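Local coordinates for putative immunoglobulin-blocking virulence protein (Mycoplasma mycoides subsp. capri, PDB 7ADK) that probably binds and blocks host immunoglobulins as a mycoplasmal virulence factor, and is found here in a two-chain assembly with a lipoprotein, at residues 623-628 with 636-641; 575-580 with 607-612; 579-584 with 601-606; 664-667 with 672-675; 564-569 with 615-620. One frame throughout, in Å; residues are numbered along the deposited sequence.

Overall arrangement
All five contacts lie in the part of the chain built on a five-stranded parallel sheet whose strands run in sequence order, and most adjoin one another. Contact 5 spans the longest interval, from residue 564, just ahead of helix 567-579, to residue 620, and contacts 2 and 3 fall within it; contacts 1 and 4 follow in series. Contacts 1 and 2 have centres about 8 Å apart and reach the neighbouring strands 640-643 and 608-610, while contacts 2 and 5 share helix 567-579. Contacts 3 and 5, with centres about 23 Å apart, do not touch. Together they tie helix, sheet and connecting loops into one compact body, consistent with a leucine-rich-repeat-like architecture.

Contact 1 (623-628 with 636-641); sequences LRFDDD and RKITEL
Phe625 and Ile638 cross at about a right angle within the connection that links strand 608-610 to strand 640-643, neighbours in a parallel sheet with its strands in sequence order. The meeting is local: CE2 of the Phe625 ring lies 3.5 Å from CG2 of Ile638, and that methyl approaches the ring obliquely. A chi1 of -64° turns the Phe625 ring away from its own carbonyl carbon and toward 636-641, while the beta branch of Ile638 leaves CG2 on the side that faces the ring. Leu609 of the middle strand touches both side chains, and Tyr577 of helix 567-579 also packs on Phe625, so the pair is buried between helix and sheet.

Arg636 behaves differently. Its aliphatic start stays close to the backbone of Phe625, with CB 3.7 Å from Phe625 O, but the chain bends at chi2 (-44°) and carries the guanidinium away from 623-628. There NH1 is hydrogen-bonded to two carbonyl oxygens, which satisfies a buried charged group with one backbone acceptor in the last turn of the helix (Tyr577) and one in the loop that follows (Leu600). The two segments are joined by a single hydrogen bond, which closes the intervening loop: Arg636 N donates to Phe625 O over 3.0 Å, with the donor tilted 18° from the carbonyl plane.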
# COMPACT_ATOMS: atom_id res chain seq x y z
N LEU A 623 -15.83 24.16 22.48
CA LEU A 623 -15.73 24.44 21.05
C LEU A 623 -17.09 24.88 20.46
O LEU A 623 -18.11 24.22 20.66
CB LEU A 623 -15.19 23.20 20.32
CG LEU A 623 -13.83 22.67 20.79
CD1 LEU A 623 -13.39 21.53 19.87
CD2 LEU A 623 -12.74 23.73 20.76
N ARG A 624 -17.11 25.99 19.72
CA ARG A 624 -18.30 26.59 19.11
C ARG A 624 -18.33 26.36 17.60
O ARG A 624 -17.34 26.60 16.92
CB ARG A 624 -18.35 28.08 19.45
CG ARG A 624 -18.48 28.32 20.96
CD ARG A 624 -18.65 29.79 21.31
NE ARG A 624 -17.42 30.57 21.10
CZ ARG A 624 -16.47 30.79 21.98
NH1 ARG A 624 -15.49 31.60 21.72
NH2 ARG A 624 -16.46 30.25 23.15
N PHE A 625 -19.46 25.91 17.06
CA PHE A 625 -19.63 25.58 15.63
C PHE A 625 -20.68 26.45 14.93
O PHE A 625 -21.09 26.13 13.83
CB PHE A 625 -19.88 24.07 15.43
CG PHE A 625 -18.73 23.16 15.84
CD1 PHE A 625 -18.58 22.81 17.19
CD2 PHE A 625 -17.80 22.68 14.90
CE1 PHE A 625 -17.53 21.97 17.61
CE2 PHE A 625 -16.73 21.88 15.32
CZ PHE A 625 -16.59 21.52 16.67
N ASP A 626 -21.08 27.58 15.53
CA ASP A 626 -21.92 28.60 14.89
C ASP A 626 -21.42 30.04 15.13
O ASP A 626 -20.56 30.30 15.97
CB ASP A 626 -23.41 28.39 15.20
CG ASP A 626 -23.82 28.41 16.68
OD1 ASP A 626 -22.97 28.57 17.56
OD2 ASP A 626 -25.02 28.25 16.95
N ASP A 627 -21.90 31.00 14.33
CA ASP A 627 -21.31 32.33 14.10
C ASP A 627 -21.56 33.40 15.17
O ASP A 627 -21.46 34.59 14.86
CB ASP A 627 -21.64 32.86 12.67
CG ASP A 627 -23.09 32.80 12.16
OD1 ASP A 627 -23.92 32.01 12.68
OD2 ASP A 627 -23.39 33.51 11.18
N ASP A 628 -21.86 33.05 16.42
CA ASP A 628 -22.52 33.88 17.46
C ASP A 628 -23.97 34.28 17.12
O ASP A 628 -24.85 34.18 17.98
CB ASP A 628 -21.72 35.14 17.85
CG ASP A 628 -20.34 34.91 18.45
OD1 ASP A 628 -20.08 33.82 18.99
OD2 ASP A 628 -19.53 35.85 18.46
N ARG A 636 -22.28 24.40 11.74
CA ARG A 636 -21.41 23.35 11.18
C ARG A 636 -21.56 22.02 11.92
O ARG A 636 -21.77 22.01 13.12
CB ARG A 636 -19.94 23.81 11.18
CG ARG A 636 -19.66 25.18 10.55
CD ARG A 636 -20.40 25.38 9.24
NE ARG A 636 -20.03 26.62 8.55
CZ ARG A 636 -20.44 26.95 7.34
NH1 ARG A 636 -20.04 28.05 6.81
NH2 ARG A 636 -21.25 26.24 6.64
N LYS A 637 -21.37 20.89 11.23
CA LYS A 637 -21.29 19.55 11.83
C LYS A 637 -20.05 18.82 11.32
O LYS A 637 -19.78 18.84 10.12
CB LYS A 637 -22.55 18.73 11.51
CG LYS A 637 -23.89 19.27 12.04
CD LYS A 637 -23.94 19.26 13.56
CE LYS A 637 -25.28 19.75 14.13
NZ LYS A 637 -26.32 18.71 14.15
N ILE A 638 -19.26 18.23 12.21
CA ILE A 638 -18.03 17.53 11.81
C ILE A 638 -18.33 16.07 11.51
O ILE A 638 -19.25 15.49 12.09
CB ILE A 638 -16.88 17.77 12.81
CG1 ILE A 638 -17.08 17.05 14.15
CG2 ILE A 638 -16.64 19.28 12.99
CD1 ILE A 638 -15.90 17.16 15.11
N THR A 639 -17.58 15.48 10.58
CA THR A 639 -17.70 14.07 10.19
C THR A 639 -16.67 13.20 10.88
O THR A 639 -16.85 11.99 10.97
CB THR A 639 -17.61 13.89 8.66
OG1 THR A 639 -16.35 14.22 8.15
CG2 THR A 639 -18.65 14.67 7.87
N GLU A 640 -15.60 13.78 11.40
CA GLU A 640 -14.45 13.06 11.91
C GLU A 640 -13.73 13.86 13.00
O GLU A 640 -13.59 15.07 12.90
CB GLU A 640 -13.52 12.75 10.74
CG GLU A 640 -12.39 11.80 11.09
CD GLU A 640 -11.82 11.17 9.82
OE1 GLU A 640 -11.76 9.92 9.72
OE2 GLU A 640 -11.44 11.91 8.89
N LEU A 641 -13.26 13.16 14.03
CA LEU A 641 -12.58 13.71 15.19
C LEU A 641 -11.40 12.83 15.58
O LEU A 641 -11.59 11.74 16.09
CB LEU A 641 -13.59 13.83 16.34
CG LEU A 641 -13.02 14.33 17.66
CD1 LEU A 641 -12.57 15.79 17.57
CD2 LEU A 641 -14.04 14.19 18.78

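Contact 2 (575-580 with 607-612); sequences MVYYAR and TGLDFS
The backbones stay well apart where the turn of helix bearing Tyr577 faces the strand bearing Gly608 and Leu609, the nearest alpha carbons, those of Tyr577 and Thr607, being 9.7 Å apart. The arrangement belongs to a beta-alpha-beta crossover: helix 567-579 leads from strand 553-555 to its parallel neighbour 608-610, and Val576 and Tyr577 rest on Leu554 of the first strand. Tyr577 bridges the gap alone. Placed beside the backbone nitrogen (chi1 -65°), CG directs the ring toward the strand, and its OH comes 4.4 Å from Leu609 CG and equally near to Gly608 O, a loose approach without a hydrogen bond. The hydroxyl is instead hydrogen-bonded to the carbonyl oxygen of Pro606, just before the strand, and this fixes the outer end of the ring.

The helix finishes with a wider pi-type turn, in which Arg580 N donates to Met575 O over 2.8 Å. At the far end of the other segment Asp610 forms an Asx turn. Its OD1 accepts from Ser612 N at 3.0 Å, a donor standing well above the carboxylate plane, and on its syn lone pair it takes the hydroxyl of the same serine, Ser612 OG lying 2.6 Å from Asp610 OD1.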
# COMPACT_ATOMS: atom_id res chain seq x y z
N MET A 575 -12.50 31.24 11.82
CA MET A 575 -11.80 31.76 10.65
C MET A 575 -12.22 31.04 9.38
O MET A 575 -12.66 31.63 8.40
CB MET A 575 -10.27 31.66 10.82
CG MET A 575 -9.59 32.62 9.84
SD MET A 575 -7.82 32.42 9.63
CE MET A 575 -7.82 31.04 8.49
N VAL A 576 -12.18 29.71 9.42
CA VAL A 576 -12.55 28.84 8.32
C VAL A 576 -14.07 28.76 8.16
O VAL A 576 -14.61 28.94 7.07
CB VAL A 576 -11.95 27.46 8.56
CG1 VAL A 576 -12.24 26.54 7.41
CG2 VAL A 576 -10.46 27.56 8.77
N TYR A 577 -14.77 28.50 9.26
CA TYR A 577 -16.19 28.20 9.21
C TYR A 577 -17.08 29.42 8.95
O TYR A 577 -18.20 29.20 8.50
CB TYR A 577 -16.58 27.42 10.48
CG TYR A 577 -15.97 26.02 10.65
CD1 TYR A 577 -15.40 25.33 9.56
CD2 TYR A 577 -16.01 25.37 11.90
CE1 TYR A 577 -14.87 24.05 9.71
CE2 TYR A 577 -15.47 24.07 12.05
CZ TYR A 577 -14.90 23.41 10.95
OH TYR A 577 -14.39 22.15 11.08
N TYR A 578 -16.64 30.67 9.17
CA TYR A 578 -17.46 31.87 8.93
C TYR A 578 -16.70 33.16 8.56
O TYR A 578 -17.15 33.85 7.65
CB TYR A 578 -18.36 32.18 10.12
CG TYR A 578 -19.38 31.12 10.47
CD1 TYR A 578 -20.53 30.96 9.67
CD2 TYR A 578 -19.16 30.26 11.56
CE1 TYR A 578 -21.45 29.93 9.96
CE2 TYR A 578 -20.07 29.23 11.84
CZ TYR A 578 -21.22 29.07 11.05
OH TYR A 578 -22.08 28.07 11.34
N ALA A 579 -15.60 33.51 9.21
CA ALA A 579 -14.98 34.82 9.01
C ALA A 579 -14.26 34.98 7.66
O ALA A 579 -14.19 36.08 7.12
CB ALA A 579 -14.03 35.12 10.17
N ARG A 580 -13.74 33.89 7.08
CA ARG A 580 -13.15 33.84 5.72
C ARG A 580 -13.85 32.81 4.83
O ARG A 580 -13.35 32.45 3.77
CB ARG A 580 -11.63 33.64 5.81
CG ARG A 580 -10.90 34.84 6.40
CD ARG A 580 -9.40 34.60 6.62
NE ARG A 580 -8.64 34.66 5.38
CZ ARG A 580 -7.36 34.40 5.22
NH1 ARG A 580 -6.82 34.51 4.05
NH2 ARG A 580 -6.57 34.04 6.19
N THR A 607 -14.68 19.38 7.18
CA THR A 607 -15.50 18.59 8.10
C THR A 607 -14.70 17.70 9.07
O THR A 607 -15.30 17.03 9.90
CB THR A 607 -16.53 17.73 7.35
OG1 THR A 607 -15.90 16.77 6.53
CG2 THR A 607 -17.47 18.54 6.48
N GLY A 608 -13.37 17.69 9.01
CA GLY A 608 -12.51 17.00 9.96
C GLY A 608 -11.85 17.92 11.00
O GLY A 608 -11.40 19.01 10.66
N LEU A 609 -11.74 17.45 12.24
CA LEU A 609 -10.89 18.04 13.29
C LEU A 609 -9.85 17.05 13.79
O LEU A 609 -10.19 15.96 14.23
CB LEU A 609 -11.74 18.55 14.47
CG LEU A 609 -12.27 19.98 14.31
CD1 LEU A 609 -13.23 20.27 15.45
CD2 LEU A 609 -11.17 21.02 14.38
N ASP A 610 -8.59 17.45 13.78
CA ASP A 610 -7.47 16.70 14.35
C ASP A 610 -6.86 17.43 15.56
O ASP A 610 -6.38 18.56 15.46
CB ASP A 610 -6.45 16.41 13.24
CG ASP A 610 -5.17 15.75 13.77
OD1 ASP A 610 -5.27 14.93 14.71
OD2 ASP A 610 -4.07 16.06 13.29
N PHE A 611 -6.85 16.76 16.71
CA PHE A 611 -6.23 17.22 17.94
C PHE A 611 -5.05 16.35 18.38
O PHE A 611 -4.59 16.46 19.50
CB PHE A 611 -7.31 17.39 19.01
CG PHE A 611 -8.36 18.43 18.70
CD1 PHE A 611 -7.99 19.78 18.57
CD2 PHE A 611 -9.71 18.08 18.58
CE1 PHE A 611 -8.97 20.77 18.37
CE2 PHE A 611 -10.69 19.06 18.37
CZ PHE A 611 -10.31 20.41 18.26
N SER A 612 -4.48 15.52 17.50
CA SER A 612 -3.33 14.64 17.80
C SER A 612 -2.08 15.35 18.33
O SER A 612 -1.31 14.77 19.09
CB SER A 612 -2.92 13.88 16.55
OG SER A 612 -4.00 13.15 16.05

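Contact 3 (579-584 with 601-606); sequences ARNNEP and GQNSYP
A type I beta turn from Arg580 to Glu583 follows helix 567-579, and Asn581 on this turn reaches across to Asn603 and Ser604 in the loop returning toward the sheet. The Asn581 side chain runs out opposite its own backbone nitrogen (chi1 177°), and the two ends of its amide meet different groups. ND2 lies 3.7 Å from CB of Asn603, a van der Waals approach to the start of that side chain, while OD1 lies 3.6 Å from Ser604 O. The latter are two acceptors and make no bond, so the amide is lodged against the loop with no hydrogen bond to residues 601-606. The amide planes of Asn581 and Asn603 are nearly perpendicular, 82° apart, so the two amides are not stacked in parallel.

Both segments belong to the long irregular connection that completes the beta-alpha-beta crossover by leading from the helix into strand 608-610. Polar links to other loop residues set the position of each side. Asn603 OD1 accepts from Gly593 N, Ser604 OG is hydrogen-bonded to Gln587 O, and Gln587 NE2 in turn donates to Asn581 O.

Within the turn, Glu583 N donates to Arg580 O over 3.2 Å, the bond that closes it. A salt bridge between the side chains of the same two residues spans the turn as well: Arg580 NE lies 3.1 Å from Glu583 OE2, with the carboxylate oxygen in the guanidinium plane and approached on its syn side. On the returning segment the carbonyl oxygen of Asn603 sits at the edge of the Tyr605 ring, in its plane, and Tyr605 OH accepts from Lys637 N.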
# COMPACT_ATOMS: atom_id res chain seq x y z
N ALA A 579 -15.60 33.51 9.21
CA ALA A 579 -14.98 34.82 9.01
C ALA A 579 -14.26 34.98 7.66
O ALA A 579 -14.19 36.08 7.12
CB ALA A 579 -14.03 35.12 10.17
N ARG A 580 -13.74 33.89 7.08
CA ARG A 580 -13.15 33.84 5.72
C ARG A 580 -13.85 32.81 4.83
O ARG A 580 -13.35 32.45 3.77
CB ARG A 580 -11.63 33.64 5.81
CG ARG A 580 -10.90 34.84 6.40
CD ARG A 580 -9.40 34.60 6.62
NE ARG A 580 -8.64 34.66 5.38
CZ ARG A 580 -7.36 34.40 5.22
NH1 ARG A 580 -6.82 34.51 4.05
NH2 ARG A 580 -6.57 34.04 6.19
N ASN A 581 -15.02 32.31 5.22
CA ASN A 581 -15.68 31.20 4.55
C ASN A 581 -16.06 31.49 3.08
O ASN A 581 -16.15 30.56 2.29
CB ASN A 581 -16.92 30.80 5.37
CG ASN A 581 -17.74 29.69 4.75
OD1 ASN A 581 -17.49 28.52 4.92
ND2 ASN A 581 -18.79 30.03 4.05
N ASN A 582 -16.31 32.73 2.69
CA ASN A 582 -16.69 33.00 1.30
C ASN A 582 -15.53 32.81 0.30
O ASN A 582 -15.77 32.75 -0.90
CB ASN A 582 -17.37 34.37 1.21
CG ASN A 582 -16.43 35.54 1.33
OD1 ASN A 582 -15.56 35.58 2.18
ND2 ASN A 582 -16.58 36.50 0.46
N GLU A 583 -14.29 32.66 0.77
CA GLU A 583 -13.12 32.34 -0.05
C GLU A 583 -13.03 30.85 -0.40
O GLU A 583 -13.29 30.02 0.47
CB GLU A 583 -11.82 32.70 0.68
CG GLU A 583 -11.71 34.13 1.22
CD GLU A 583 -10.42 34.36 2.01
OE1 GLU A 583 -9.38 33.74 1.67
OE2 GLU A 583 -10.41 35.18 2.95
N PRO A 584 -12.57 30.45 -1.60
CA PRO A 584 -12.56 29.05 -2.01
C PRO A 584 -11.70 28.09 -1.18
O PRO A 584 -12.04 26.92 -1.04
CB PRO A 584 -12.04 29.06 -3.44
CG PRO A 584 -12.33 30.46 -3.95
CD PRO A 584 -12.22 31.32 -2.71
N GLY A 601 -23.67 29.43 5.69
CA GLY A 601 -24.16 28.10 6.06
C GLY A 601 -24.34 27.08 4.94
O GLY A 601 -24.04 25.91 5.15
N GLN A 602 -24.80 27.49 3.75
CA GLN A 602 -25.04 26.59 2.60
C GLN A 602 -23.76 26.13 1.88
O GLN A 602 -23.80 25.25 1.03
CB GLN A 602 -26.00 27.25 1.61
CG GLN A 602 -27.40 27.59 2.14
CD GLN A 602 -28.30 26.38 2.37
OE1 GLN A 602 -27.88 25.27 2.58
NE2 GLN A 602 -29.58 26.53 2.39
N ASN A 603 -22.62 26.71 2.22
CA ASN A 603 -21.32 26.44 1.62
C ASN A 603 -20.59 25.29 2.31
O ASN A 603 -20.84 25.00 3.47
CB ASN A 603 -20.52 27.74 1.67
CG ASN A 603 -21.13 28.78 0.76
OD1 ASN A 603 -20.76 28.88 -0.39
ND2 ASN A 603 -22.14 29.50 1.18
N SER A 604 -19.65 24.66 1.60
CA SER A 604 -18.78 23.64 2.17
C SER A 604 -17.73 24.22 3.13
O SER A 604 -17.45 25.41 3.11
CB SER A 604 -18.15 22.84 1.04
OG SER A 604 -17.27 21.86 1.53
N TYR A 605 -17.18 23.38 4.00
CA TYR A 605 -16.18 23.67 5.02
C TYR A 605 -15.40 22.39 5.31
O TYR A 605 -15.96 21.32 5.11
CB TYR A 605 -16.89 24.20 6.28
CG TYR A 605 -18.07 23.40 6.79
CD1 TYR A 605 -19.33 23.55 6.18
CD2 TYR A 605 -17.93 22.47 7.84
CE1 TYR A 605 -20.42 22.77 6.58
CE2 TYR A 605 -19.03 21.70 8.26
CZ TYR A 605 -20.28 21.85 7.63
OH TYR A 605 -21.35 21.14 8.06
N PRO A 606 -14.16 22.43 5.83
CA PRO A 606 -13.43 21.23 6.23
C PRO A 606 -14.10 20.55 7.44
O PRO A 606 -14.11 21.06 8.55
CB PRO A 606 -12.00 21.66 6.49
CG PRO A 606 -12.09 23.14 6.71
CD PRO A 606 -13.32 23.59 5.93

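Contact 4 (664-667 with 672-675); sequences HLST and PEKP
An extended chi1 of -170° swings the imidazole of His664 to the ring of Pro675, whereas in Ser666 the similar chi1 of -164° turns OG toward Glu673. The imidazole and the proline ring are set obliquely to one another. Pro675 CB rests 3.6 Å from His664 CE1 and lies just as close to ND1, so contact is made at the ND1-CE1 bond. Ser666 meets the same proline with atoms that its chi1 does not move, Ser666 N being 3.7 Å from Pro675 CB; its own CB stands 4.1 Å from that atom.

The two segments are the limbs of a loop that leads into strand 676-679, one of the two outermost strands of the parallel sheet within this chain, and they come together at Ser666 and Pro675, whose alpha carbons are 5.0 Å apart. Both nitrogens of His664 have weak hydrogen bonds to backbone carbonyls, ND1 to Ile638 O on the adjoining connection and NE2 to Lys676 O at the start of the edge strand. A ring so placed joins the loop to two successive strand entries.

Toward the exposed end of the loop the contact becomes loose. Glu673 OE2 is 4.0 Å from Ser666 OG, too far for a hydrogen bond, and is held by Asn671 ND2. Lys674 folds back on its own limb, where NZ donates to Pro672 O over 3.0 Å from above the carbonyl plane and is also hydrogen-bonded to Asn671 O.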
# COMPACT_ATOMS: atom_id res chain seq x y z
N HIS A 664 -20.93 16.60 16.53
CA HIS A 664 -20.29 15.51 15.80
C HIS A 664 -21.37 14.56 15.27
O HIS A 664 -21.79 13.64 15.97
CB HIS A 664 -19.28 14.86 16.74
CG HIS A 664 -18.37 13.88 16.07
ND1 HIS A 664 -18.38 13.59 14.72
CD2 HIS A 664 -17.32 13.25 16.66
CE1 HIS A 664 -17.31 12.82 14.52
NE2 HIS A 664 -16.68 12.57 15.66
N LEU A 665 -21.92 14.85 14.09
CA LEU A 665 -23.08 14.15 13.50
C LEU A 665 -23.00 14.05 11.97
O LEU A 665 -24.02 14.06 11.28
CB LEU A 665 -24.40 14.76 14.00
CG LEU A 665 -25.62 13.83 13.85
CD1 LEU A 665 -25.77 12.95 15.07
CD2 LEU A 665 -26.91 14.62 13.67
N SER A 666 -21.80 13.93 11.41
CA SER A 666 -21.59 13.82 9.96
C SER A 666 -22.09 15.08 9.22
O SER A 666 -22.18 16.14 9.84
CB SER A 666 -22.16 12.49 9.45
OG SER A 666 -21.66 12.21 8.17
N THR A 667 -22.43 15.03 7.93
CA THR A 667 -23.19 16.15 7.31
C THR A 667 -24.65 16.21 7.82
O THR A 667 -25.18 17.30 8.02
CB THR A 667 -23.12 16.14 5.77
OG1 THR A 667 -23.62 17.34 5.25
CG2 THR A 667 -23.92 15.03 5.09
N PRO A 672 -26.72 6.56 5.99
CA PRO A 672 -26.27 5.21 6.25
C PRO A 672 -24.94 5.19 7.03
O PRO A 672 -24.87 4.56 8.09
CB PRO A 672 -26.13 4.52 4.89
CG PRO A 672 -26.96 5.38 3.95
CD PRO A 672 -26.91 6.77 4.57
N GLU A 673 -23.91 5.88 6.55
CA GLU A 673 -22.60 5.94 7.21
C GLU A 673 -22.60 6.94 8.38
O GLU A 673 -23.01 8.09 8.26
CB GLU A 673 -21.46 6.17 6.20
CG GLU A 673 -21.20 7.61 5.74
CD GLU A 673 -22.41 8.33 5.13
OE1 GLU A 673 -23.27 7.68 4.49
OE2 GLU A 673 -22.49 9.57 5.28
N LYS A 674 -22.13 6.48 9.54
CA LYS A 674 -22.01 7.27 10.77
C LYS A 674 -20.67 8.02 10.79
O LYS A 674 -19.75 7.64 10.07
CB LYS A 674 -22.22 6.33 11.98
CG LYS A 674 -23.60 5.64 11.98
CD LYS A 674 -24.81 6.59 11.98
CE LYS A 674 -26.14 5.84 11.85
NZ LYS A 674 -26.45 5.46 10.46
N PRO A 675 -20.52 9.09 11.59
CA PRO A 675 -19.26 9.81 11.70
C PRO A 675 -18.20 9.02 12.49
O PRO A 675 -18.50 7.99 13.08
CB PRO A 675 -19.65 11.13 12.36
CG PRO A 675 -20.79 10.74 13.26
CD PRO A 675 -21.53 9.69 12.45

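Contact 5 (564-569 with 615-620); sequences GSYERI and TGIKSL
Apolar contact between Ile569 and Ile617 joins the first turn of helix 567-579 to the loop that leaves strand 608-610. The two isoleucines reach toward each other tip to tip, their CD1 methyls 3.6 Å apart. Each keeps CG1 on the flank of its backbone nitrogen (chi1 -64° in Ile569 and -57° in Ile617) and chi2 is extended, which carries each terminal methyl as far as the chain allows. Tyr566 adds a second, looser touch: its CE1 is 4.2 Å from Ile617 CG1, the methylene coming at the ring obliquely. Phe561 packs edge-to-face with that tyrosine, and Phe611 also touches Ile617.

No polar bond crosses between the segments; each has its own, within itself and to other residues. Ahead of the helix, Ser565 OG accepts from Glu567 N at 3.3 Å in an ST turn, while Tyr566 occupies the N-cap position; Glu567 is salt-bridged to Arg158. In the loop Lys618 NZ donates to Gly616 O over 3.0 Å. At the margin, Thr615 packs on Thr683 of the lipoprotein chain.

Attachment thus rests mainly on the two isoleucine methyls, with a looser contribution from the tyrosine ring, an association that sets few directional constraints on how helix start and loop are oriented.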
# COMPACT_ATOMS: atom_id res chain seq x y z
N GLY A 564 -5.14 26.11 29.53
CA GLY A 564 -6.49 25.56 29.59
C GLY A 564 -7.54 26.39 28.88
O GLY A 564 -8.70 26.06 28.90
N SER A 565 -7.15 27.48 28.23
CA SER A 565 -7.98 28.34 27.42
C SER A 565 -8.39 27.68 26.13
O SER A 565 -7.61 27.09 25.53
CB SER A 565 -7.27 29.62 27.13
OG SER A 565 -8.07 30.50 26.42
N TYR A 566 -9.59 27.96 25.63
CA TYR A 566 -10.07 27.43 24.34
C TYR A 566 -10.22 28.59 23.34
O TYR A 566 -10.78 28.43 22.26
CB TYR A 566 -11.39 26.65 24.53
CG TYR A 566 -11.24 25.23 25.04
CD1 TYR A 566 -10.94 24.19 24.14
CD2 TYR A 566 -11.41 24.93 26.41
CE1 TYR A 566 -10.81 22.87 24.59
CE2 TYR A 566 -11.27 23.61 26.87
CZ TYR A 566 -10.96 22.57 25.96
OH TYR A 566 -10.80 21.31 26.42
N GLU A 567 -9.67 29.76 23.66
CA GLU A 567 -9.79 31.00 22.90
C GLU A 567 -9.13 30.94 21.52
O GLU A 567 -9.81 31.17 20.52
CB GLU A 567 -9.24 32.10 23.81
CG GLU A 567 -9.36 33.51 23.29
CD GLU A 567 -8.78 34.59 24.21
OE1 GLU A 567 -8.64 34.37 25.44
OE2 GLU A 567 -8.49 35.69 23.71
N ARG A 568 -7.85 30.55 21.44
CA ARG A 568 -7.11 30.49 20.17
C ARG A 568 -7.70 29.48 19.19
O ARG A 568 -7.68 29.72 17.99
CB ARG A 568 -5.63 30.22 20.43
CG ARG A 568 -4.72 30.92 19.42
CD ARG A 568 -3.27 30.45 19.52
NE ARG A 568 -2.35 31.40 18.88
CZ ARG A 568 -1.46 31.19 17.93
NH1 ARG A 568 -1.22 30.04 17.39
NH2 ARG A 568 -0.77 32.18 17.48
N ILE A 569 -8.26 28.37 19.68
CA ILE A 569 -8.94 27.38 18.84
C ILE A 569 -10.27 27.92 18.33
O ILE A 569 -10.51 27.83 17.14
CB ILE A 569 -9.07 26.03 19.57
CG1 ILE A 569 -7.68 25.44 19.85
CG2 ILE A 569 -9.88 25.06 18.72
CD1 ILE A 569 -7.67 24.24 20.77
N THR A 615 -2.42 17.71 23.40
CA THR A 615 -2.69 16.52 24.22
C THR A 615 -3.76 16.69 25.30
O THR A 615 -4.23 15.69 25.84
CB THR A 615 -1.39 15.98 24.85
OG1 THR A 615 -0.88 16.87 25.82
CG2 THR A 615 -0.30 15.74 23.82
N GLY A 616 -4.15 17.92 25.64
CA GLY A 616 -5.14 18.17 26.69
C GLY A 616 -6.61 17.99 26.27
O GLY A 616 -7.46 17.73 27.12
N ILE A 617 -6.92 18.06 24.98
CA ILE A 617 -8.29 17.99 24.46
C ILE A 617 -8.79 16.54 24.41
O ILE A 617 -8.15 15.67 23.81
CB ILE A 617 -8.39 18.68 23.09
CG1 ILE A 617 -7.93 20.15 23.19
CG2 ILE A 617 -9.82 18.63 22.53
CD1 ILE A 617 -7.81 20.86 21.86
N LYS A 618 -9.94 16.26 25.01
CA LYS A 618 -10.55 14.92 25.09
C LYS A 618 -11.93 14.82 24.45
O LYS A 618 -12.49 13.75 24.31
CB LYS A 618 -10.55 14.47 26.56
CG LYS A 618 -9.13 14.09 27.02
CD LYS A 618 -9.03 13.79 28.51
CE LYS A 618 -9.13 15.01 29.43
NZ LYS A 618 -7.94 15.89 29.40
N SER A 619 -12.51 15.94 24.05
CA SER A 619 -13.93 16.10 23.76
C SER A 619 -14.15 17.35 22.89
O SER A 619 -13.24 18.16 22.73
CB SER A 619 -14.67 16.23 25.09
OG SER A 619 -14.21 17.32 25.87
N LEU A 620 -15.36 17.56 22.40
CA LEU A 620 -15.80 18.86 21.86
C LEU A 620 -16.18 19.88 22.96
O LEU A 620 -16.89 20.85 22.67
CB LEU A 620 -16.93 18.64 20.83
CG LEU A 620 -16.47 18.42 19.38
CD1 LEU A 620 -15.49 17.27 19.22
CD2 LEU A 620 -17.67 18.12 18.50